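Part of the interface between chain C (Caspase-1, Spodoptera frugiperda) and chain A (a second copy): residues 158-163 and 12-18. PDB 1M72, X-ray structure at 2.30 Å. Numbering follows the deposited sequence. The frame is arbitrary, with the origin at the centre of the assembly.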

# COMPACT_ATOMS: atom_id res chain seq x y z
N GLY C 158 -2.96 13.91 -15.72
CA GLY C 158 -2.47 14.88 -14.75
C GLY C 158 -3.31 16.14 -14.67
O GLY C 158 -4.27 16.32 -15.41
N ILE C 159 -2.95 17.04 -13.76
CA ILE C 159 -3.66 18.30 -13.64
C ILE C 159 -2.62 19.34 -13.24
O ILE C 159 -1.67 19.01 -12.53
CB ILE C 159 -4.74 18.28 -12.53
CG1 ILE C 159 -5.43 19.65 -12.45
CG2 ILE C 159 -4.09 17.94 -11.19
CD1 ILE C 159 -6.66 19.74 -11.50
N THR C 160 -2.79 20.58 -13.70
CA THR C 160 -1.87 21.65 -13.39
C THR C 160 -2.33 22.37 -12.12
O THR C 160 -3.52 22.64 -11.96
CB THR C 160 -1.78 22.66 -14.57
OG1 THR C 160 -1.34 21.96 -15.74
CG2 THR C 160 -0.78 23.78 -14.28
N LEU C 161 -1.41 22.62 -11.20
CA LEU C 161 -1.75 23.34 -9.96
C LEU C 161 -1.14 24.74 -10.12
O LEU C 161 0.03 24.86 -10.52
CB LEU C 161 -1.15 22.63 -8.72
CG LEU C 161 -1.57 21.17 -8.38
CD1 LEU C 161 -1.18 20.80 -6.95
CD2 LEU C 161 -3.07 21.03 -8.53
N SER C 162 -1.90 25.79 -9.80
CA SER C 162 -1.39 27.17 -9.97
C SER C 162 -1.46 28.16 -8.81
O SER C 162 -2.18 27.95 -7.84
CB SER C 162 -2.08 27.85 -11.17
OG SER C 162 -1.24 27.91 -12.32
N ARG C 163 -0.69 29.24 -8.97
CA ARG C 163 -0.62 30.36 -8.03
C ARG C 163 -0.05 29.96 -6.67
O ARG C 163 1.12 30.23 -6.36
CB ARG C 163 -2.02 30.96 -7.86
CG ARG C 163 -2.06 32.26 -7.09
CD ARG C 163 -3.48 32.60 -6.67
NE ARG C 163 -3.89 31.82 -5.50
CZ ARG C 163 -5.12 31.83 -4.98
NH1 ARG C 163 -6.07 32.57 -5.54
NH2 ARG C 163 -5.39 31.11 -3.89
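Chain A, residues 12-18: RVARMPV

How does chain A lie on chain C? Residues 13-15 of chain A form a short strand that runs parallel to strand 159-162 of chain C, adding to it edge to edge, with an angle of 38° between their N-to-C directions and a closest approach of 4.5 Å between the axes. Both strands keep extended backbones, with phi from -69° to -145° and psi from 130° to 165°. The register pairs T160(C) with V13(A) and L161(C) with A14(A), each with CA atoms 4.8 Å apart, and S162(C) with R15(A), whose CA atoms are 5.2 Å apart. Before the strand, G158(C) has a positive phi of 63°, a value that favours glycine.

What holds the two backbones together? Four hydrogen bonds alternate in direction, as parallel pairing requires: T160(C) and S162(C) each use both N and O, reaching the residues before and after their partners. T160(C) N donates to R12(A) O at 2.8 Å, and A14(A) N returns a bond to T160(C) O at 2.9 Å. One repeat further on, S162(C) N donates to A14(A) O at 2.8 Å and M16(A) N to S162(C) O at 2.9 Å. Two CA-H...O contacts supplement this ladder, V13(A) CA to T160(C) O at 3.2 Å and L161(C) CA to A14(A) O at 3.3 Å.

What do the conformations of I159(C) and L161(C) achieve? Both are buried and close on A14(A), whose single methyl shares a face of the sheet with L161(C). I159(C) is t at chi1 and t at chi2, an extended chain; although its CA-to-CB bond points sideways, the end comes nearer, bringing CD1 to 3.6 Å from A14(A) CB. L161(C), m at chi1 and t at chi2, spreads its two methyls over different neighbours: CD2 lies 3.7 Å from A14(A) CB, while CD1 lies 3.7 Å from P17(A) CD. M16(A) continues this packing, its CB 4.1 Å from L161(C) CB. The M16(A) side chain, t, t and then m, turns at the last torsion and leaves its CE 3.9 Å from L161(C) O.

What do the polar side chains do? T160(C), m at chi1, shares the other face with V13(A), whose side chain is modelled only to CB; T160(C) OG1 is hydrogen-bonded elsewhere in the structure. The CA-to-CB bond of S162(C) points away from the chain A stretch, and its chi1 of -103° lies between wells while its OG is likewise bonded elsewhere. Beyond it, the two arginines meet. R163(C) is t, t, p and R15(A) is t, t, m, so each is extended as far as CD and turns at chi3. Their ends approach despite like charge: R163(C) NH2 lies 3.3 Å from R15(A) CD and also 3.3 Å from R15(A) NE. The latter pair consists of two donors and makes no hydrogen bond.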

# COMPACT_ATOMS: atom_id res chain seq x y z
N ARG A 12 -5.52 20.47 -16.86
CA ARG A 12 -6.67 21.19 -16.20
C ARG A 12 -6.05 22.07 -15.11
O ARG A 12 -4.84 21.98 -14.90
CB ARG A 12 -7.70 20.18 -15.58
N VAL A 13 -6.82 22.90 -14.41
CA VAL A 13 -6.19 23.74 -13.40
C VAL A 13 -6.87 23.85 -12.02
O VAL A 13 -8.06 24.10 -11.89
CB VAL A 13 -5.93 25.17 -13.99
N ALA A 14 -6.06 23.65 -10.99
CA ALA A 14 -6.53 23.71 -9.61
C ALA A 14 -5.63 24.63 -8.81
O ALA A 14 -4.52 24.95 -9.23
CB ALA A 14 -6.54 22.30 -8.99
N ARG A 15 -6.12 25.05 -7.66
CA ARG A 15 -5.33 25.91 -6.80
C ARG A 15 -4.16 25.10 -6.22
O ARG A 15 -4.31 23.94 -5.80
CB ARG A 15 -6.18 26.49 -5.66
CG ARG A 15 -5.43 27.51 -4.79
CD ARG A 15 -6.22 27.89 -3.51
NE ARG A 15 -7.52 28.53 -3.76
CZ ARG A 15 -8.46 28.71 -2.83
NH1 ARG A 15 -8.27 28.29 -1.58
NH2 ARG A 15 -9.61 29.29 -3.15
N MET A 16 -2.97 25.70 -6.22
CA MET A 16 -1.82 25.04 -5.66
C MET A 16 -2.01 25.14 -4.14
O MET A 16 -2.10 26.22 -3.59
CB MET A 16 -0.57 25.78 -6.11
CG MET A 16 0.70 25.14 -5.70
SD MET A 16 2.02 26.33 -5.89
CE MET A 16 2.27 26.22 -7.69
N PRO A 17 -2.10 23.99 -3.45
CA PRO A 17 -2.29 24.08 -2.00
C PRO A 17 -1.01 24.13 -1.16
O PRO A 17 -1.06 24.52 -0.01
CB PRO A 17 -3.11 22.82 -1.68
CG PRO A 17 -2.48 21.81 -2.60
CD PRO A 17 -2.31 22.61 -3.92
N VAL A 18 0.12 23.76 -1.73
CA VAL A 18 1.39 23.70 -0.99
C VAL A 18 2.46 23.84 -2.06
O VAL A 18 2.16 23.57 -3.23
CB VAL A 18 1.53 22.33 -0.30
CG1 VAL A 18 1.74 21.26 -1.34
CG2 VAL A 18 2.65 22.34 0.69